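Local coordinates for protein peptidoglycan glycosyltransferase (Atopobium parvulum, PDB 4OVD) that belongs to the penicillin-binding proteins, carrying a family dimerisation domain followed by a transpeptidase domain, at residues L310-E322 against R336-L348. Numbering follows the deposited sequence.
Sequences LFGPNSTFNIPTE and RTSAMDMSVREML
Selenomethionine Met-347 puts its methyl into the hollow between Phe-317 and Ile-319: CE lies 3.6 Å from Phe-317 CD2 and 3.7 Å from Ile-319 CD1. Nearly straight past CG (chi2 175°), its chain carries that methyl from the helix starting at Val-344 to the two-stranded antiparallel sheet of 316-319 and 340-343. Farther along the same face, Met-342 runs across Ile-319, and its own methyl lies over one face of the Arg-336 guanidinium, displaced toward its rim. Val-344 CG2 forms a second bump, set between two rings: it meets Phe-311 CD1 at 3.7 Å and approaches Phe-317 at its edge. Helix 353-364 packs against this apolar side through Leu-363 and Val-354.

Phe-317 and Met-342 form a hydrogen-bonded pair, Phe-317 N to Met-342 O 3.0 Å and Met-342 N to Phe-317 O 2.8 Å. At the end of the paired strands, Arg-336 grips two successive carbonyls, NH1 to Ile-319 O and NH2 to Pro-320 O, each 2.8 Å; Asp-332 and Asp-334 form salt bridges with its NH2 and NE. Met-340 N reaches Ile-319 O from the opposite face of the carbonyl plane, so two donors hold that oxygen. At the far end, Pro-313 O receives Arg-345 N on a lone pair (2.9 Å, N-H...O 164°), while the Arg-345 side chain forms a salt bridge with Asp-466. Ser-343 OG caps the helix by accepting from Glu-346 N. The chemistry thus implies a sheet leading into a helix, fastened by backbone and guanidinium bonds, whose apolar face joins it to the transpeptidase domain's helices.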
# COMPACT_ATOMS: atom_id res chain seq x y z
N LEU A 310 -11.70 20.24 14.64
CA LEU A 310 -13.11 20.26 14.53
C LEU A 310 -13.77 19.25 15.44
O LEU A 310 -14.97 19.30 15.64
CB LEU A 310 -13.52 19.99 13.10
CG LEU A 310 -12.97 20.99 12.09
CD1 LEU A 310 -13.38 20.56 10.70
CD2 LEU A 310 -13.39 22.42 12.31
N PHE A 311 -12.98 18.34 15.97
CA PHE A 311 -13.43 17.38 16.95
C PHE A 311 -12.23 16.64 17.42
O PHE A 311 -11.14 16.76 16.83
CB PHE A 311 -14.45 16.35 16.35
CG PHE A 311 -14.06 15.78 15.01
CD1 PHE A 311 -13.14 14.78 14.89
CD2 PHE A 311 -14.70 16.25 13.85
CE1 PHE A 311 -12.82 14.24 13.64
CE2 PHE A 311 -14.36 15.74 12.61
CZ PHE A 311 -13.43 14.73 12.51
N GLY A 312 -12.41 15.82 18.45
CA GLY A 312 -11.29 14.94 18.92
C GLY A 312 -11.88 13.53 19.13
O GLY A 312 -13.08 13.35 18.96
N PRO A 313 -11.06 12.53 19.54
CA PRO A 313 -11.50 11.15 19.73
C PRO A 313 -12.73 10.98 20.62
O PRO A 313 -13.61 10.16 20.36
CB PRO A 313 -10.30 10.53 20.39
CG PRO A 313 -9.16 11.25 19.78
CD PRO A 313 -9.60 12.66 19.67
N ASN A 314 -12.85 11.81 21.64
CA ASN A 314 -13.95 11.67 22.57
C ASN A 314 -15.16 12.48 22.24
O ASN A 314 -16.21 12.34 22.87
CB ASN A 314 -13.41 11.93 24.00
CG ASN A 314 -12.39 10.85 24.44
OD1 ASN A 314 -12.38 9.69 23.95
ND2 ASN A 314 -11.51 11.24 25.32
N SER A 315 -15.07 13.30 21.18
CA SER A 315 -16.22 14.09 20.74
C SER A 315 -17.37 13.17 20.41
O SER A 315 -17.24 12.29 19.56
CB SER A 315 -15.90 14.98 19.54
OG SER A 315 -14.77 15.76 19.86
N THR A 316 -18.52 13.45 21.04
CA THR A 316 -19.68 12.62 20.94
C THR A 316 -20.87 13.21 20.27
O THR A 316 -21.29 14.29 20.63
CB THR A 316 -20.02 12.11 22.34
OG1 THR A 316 -18.87 11.43 22.84
CG2 THR A 316 -21.22 11.15 22.36
N PHE A 317 -21.42 12.48 19.27
CA PHE A 317 -22.55 12.92 18.43
C PHE A 317 -23.66 11.90 18.36
O PHE A 317 -23.45 10.68 18.54
CB PHE A 317 -22.07 13.18 17.02
CG PHE A 317 -20.93 14.16 16.97
CD1 PHE A 317 -21.18 15.52 16.89
CD2 PHE A 317 -19.64 13.72 17.01
CE1 PHE A 317 -20.14 16.42 16.86
CE2 PHE A 317 -18.58 14.62 17.03
CZ PHE A 317 -18.85 15.97 16.92
N ASN A 318 -24.87 12.41 18.19
CA ASN A 318 -26.04 11.54 18.10
C ASN A 318 -26.13 11.07 16.63
O ASN A 318 -26.44 11.82 15.72
CB ASN A 318 -27.30 12.27 18.57
CG ASN A 318 -28.46 11.32 18.79
OD1 ASN A 318 -28.42 10.44 19.66
ND2 ASN A 318 -29.48 11.48 18.01
N ILE A 319 -25.78 9.82 16.39
CA ILE A 319 -25.71 9.33 15.00
C ILE A 319 -26.99 8.55 14.62
O ILE A 319 -27.28 7.51 15.24
CB ILE A 319 -24.42 8.52 14.82
CG1 ILE A 319 -23.14 9.38 15.14
CG2 ILE A 319 -24.27 7.96 13.41
CD1 ILE A 319 -22.94 10.58 14.27
N PRO A 320 -27.73 9.03 13.58
CA PRO A 320 -28.93 8.29 13.18
C PRO A 320 -28.64 6.95 12.57
O PRO A 320 -27.48 6.61 12.31
CB PRO A 320 -29.63 9.22 12.17
CG PRO A 320 -28.53 10.05 11.61
CD PRO A 320 -27.47 10.17 12.68
N THR A 321 -29.69 6.17 12.31
CA THR A 321 -29.49 4.82 11.72
C THR A 321 -29.13 4.97 10.31
O THR A 321 -28.50 4.09 9.75
CB THR A 321 -30.77 3.95 11.78
OG1 THR A 321 -31.86 4.78 11.41
CG2 THR A 321 -31.06 3.48 13.20
N GLU A 322 -29.57 6.05 9.69
CA GLU A 322 -29.27 6.28 8.30
C GLU A 322 -29.19 7.76 8.10
O GLU A 322 -29.69 8.47 8.94
CB GLU A 322 -30.39 5.74 7.40
CG GLU A 322 -31.76 6.35 7.70
CD GLU A 322 -32.91 5.81 6.81
OE1 GLU A 322 -32.71 4.83 6.06
OE2 GLU A 322 -34.03 6.37 6.86
N ARG A 336 -28.83 -1.66 15.95
CA ARG A 336 -29.66 -0.59 16.45
C ARG A 336 -30.74 -0.25 15.48
O ARG A 336 -30.64 -0.59 14.33
CB ARG A 336 -28.80 0.65 16.79
CG ARG A 336 -27.96 1.20 15.66
CD ARG A 336 -26.89 2.18 16.14
NE ARG A 336 -26.26 2.81 14.96
CZ ARG A 336 -26.62 3.97 14.46
NH1 ARG A 336 -27.55 4.68 15.07
NH2 ARG A 336 -26.03 4.43 13.36
N THR A 337 -31.81 0.34 16.00
CA THR A 337 -32.94 0.78 15.22
C THR A 337 -33.17 2.22 15.64
O THR A 337 -34.15 2.84 15.28
CB THR A 337 -34.24 -0.08 15.41
OG1 THR A 337 -34.53 -0.24 16.81
CG2 THR A 337 -34.11 -1.47 14.75
N SER A 338 -32.20 2.78 16.35
CA SER A 338 -32.32 4.13 16.80
C SER A 338 -30.92 4.70 16.76
O SER A 338 -29.90 3.96 16.60
CB SER A 338 -32.85 4.14 18.25
OG SER A 338 -32.04 3.27 19.07
N ALA A 339 -30.92 6.01 16.84
CA ALA A 339 -29.72 6.80 16.87
C ALA A 339 -28.87 6.37 18.09
O ALA A 339 -29.40 5.95 19.10
CB ALA A 339 -30.10 8.27 17.00
N MSE A 340 -27.57 6.46 17.98
CA MSE A 340 -26.74 6.09 19.06
C MSE A 340 -25.79 7.25 19.22
O MSE A 340 -25.35 7.87 18.25
CB MSE A 340 -26.01 4.78 18.69
CG MSE A 340 -24.94 4.34 19.67
SE MSE A 340 -23.92 2.76 19.01
CE MSE A 340 -22.46 2.90 20.35
N ASP A 341 -25.47 7.55 20.47
CA ASP A 341 -24.48 8.56 20.79
C ASP A 341 -23.16 7.87 20.61
O ASP A 341 -22.91 6.84 21.24
CB ASP A 341 -24.72 8.96 22.25
CG ASP A 341 -25.98 9.76 22.38
OD1 ASP A 341 -26.13 10.70 21.55
OD2 ASP A 341 -26.82 9.43 23.25
N MSE A 342 -22.32 8.35 19.71
CA MSE A 342 -21.04 7.70 19.46
C MSE A 342 -19.96 8.70 19.44
O MSE A 342 -20.15 9.81 18.92
CB MSE A 342 -21.00 7.10 18.01
CG MSE A 342 -22.05 6.12 17.62
SE MSE A 342 -21.59 5.63 15.76
CE MSE A 342 -23.25 4.64 15.36
N SER A 343 -18.85 8.43 20.13
CA SER A 343 -17.67 9.31 20.06
C SER A 343 -17.04 9.03 18.67
O SER A 343 -17.38 8.02 18.02
CB SER A 343 -16.70 8.97 21.15
OG SER A 343 -16.24 7.62 20.97
N VAL A 344 -16.16 9.91 18.22
CA VAL A 344 -15.45 9.75 16.98
C VAL A 344 -14.68 8.43 17.10
O VAL A 344 -14.59 7.66 16.15
CB VAL A 344 -14.49 10.90 16.68
CG1 VAL A 344 -13.65 10.60 15.43
CG2 VAL A 344 -15.27 12.20 16.51
N ARG A 345 -14.07 8.21 18.26
CA ARG A 345 -13.37 6.92 18.55
C ARG A 345 -14.32 5.73 18.28
O ARG A 345 -14.00 4.78 17.57
CB ARG A 345 -12.88 6.87 20.00
CG ARG A 345 -12.20 5.55 20.36
CD ARG A 345 -11.96 5.48 21.86
NE ARG A 345 -11.20 6.61 22.37
CZ ARG A 345 -9.89 6.72 22.23
NH1 ARG A 345 -9.17 5.75 21.65
NH2 ARG A 345 -9.28 7.78 22.74
N GLU A 346 -15.52 5.81 18.77
CA GLU A 346 -16.48 4.72 18.53
C GLU A 346 -16.85 4.56 17.05
O GLU A 346 -17.05 3.46 16.60
CB GLU A 346 -17.72 5.00 19.36
CG GLU A 346 -18.86 4.01 19.17
CD GLU A 346 -18.50 2.60 19.53
OE1 GLU A 346 -17.43 2.38 20.20
OE2 GLU A 346 -19.29 1.72 19.09
N MSE A 347 -16.96 5.64 16.28
CA MSE A 347 -17.35 5.51 14.86
C MSE A 347 -16.28 4.74 14.16
O MSE A 347 -16.57 3.90 13.26
CB MSE A 347 -17.47 6.88 14.22
CG MSE A 347 -18.55 7.68 14.86
SE MSE A 347 -18.54 9.51 14.08
CE MSE A 347 -19.48 10.48 15.47
N LEU A 348 -15.04 4.94 14.56
CA LEU A 348 -13.96 4.20 14.01
C LEU A 348 -13.89 2.74 14.50
O LEU A 348 -13.62 1.87 13.75
CB LEU A 348 -12.66 4.93 14.28
CG LEU A 348 -11.63 4.81 13.19
CD1 LEU A 348 -12.03 5.55 11.96
CD2 LEU A 348 -10.24 5.20 13.63
O HOH W 1 -14.70 7.76 23.36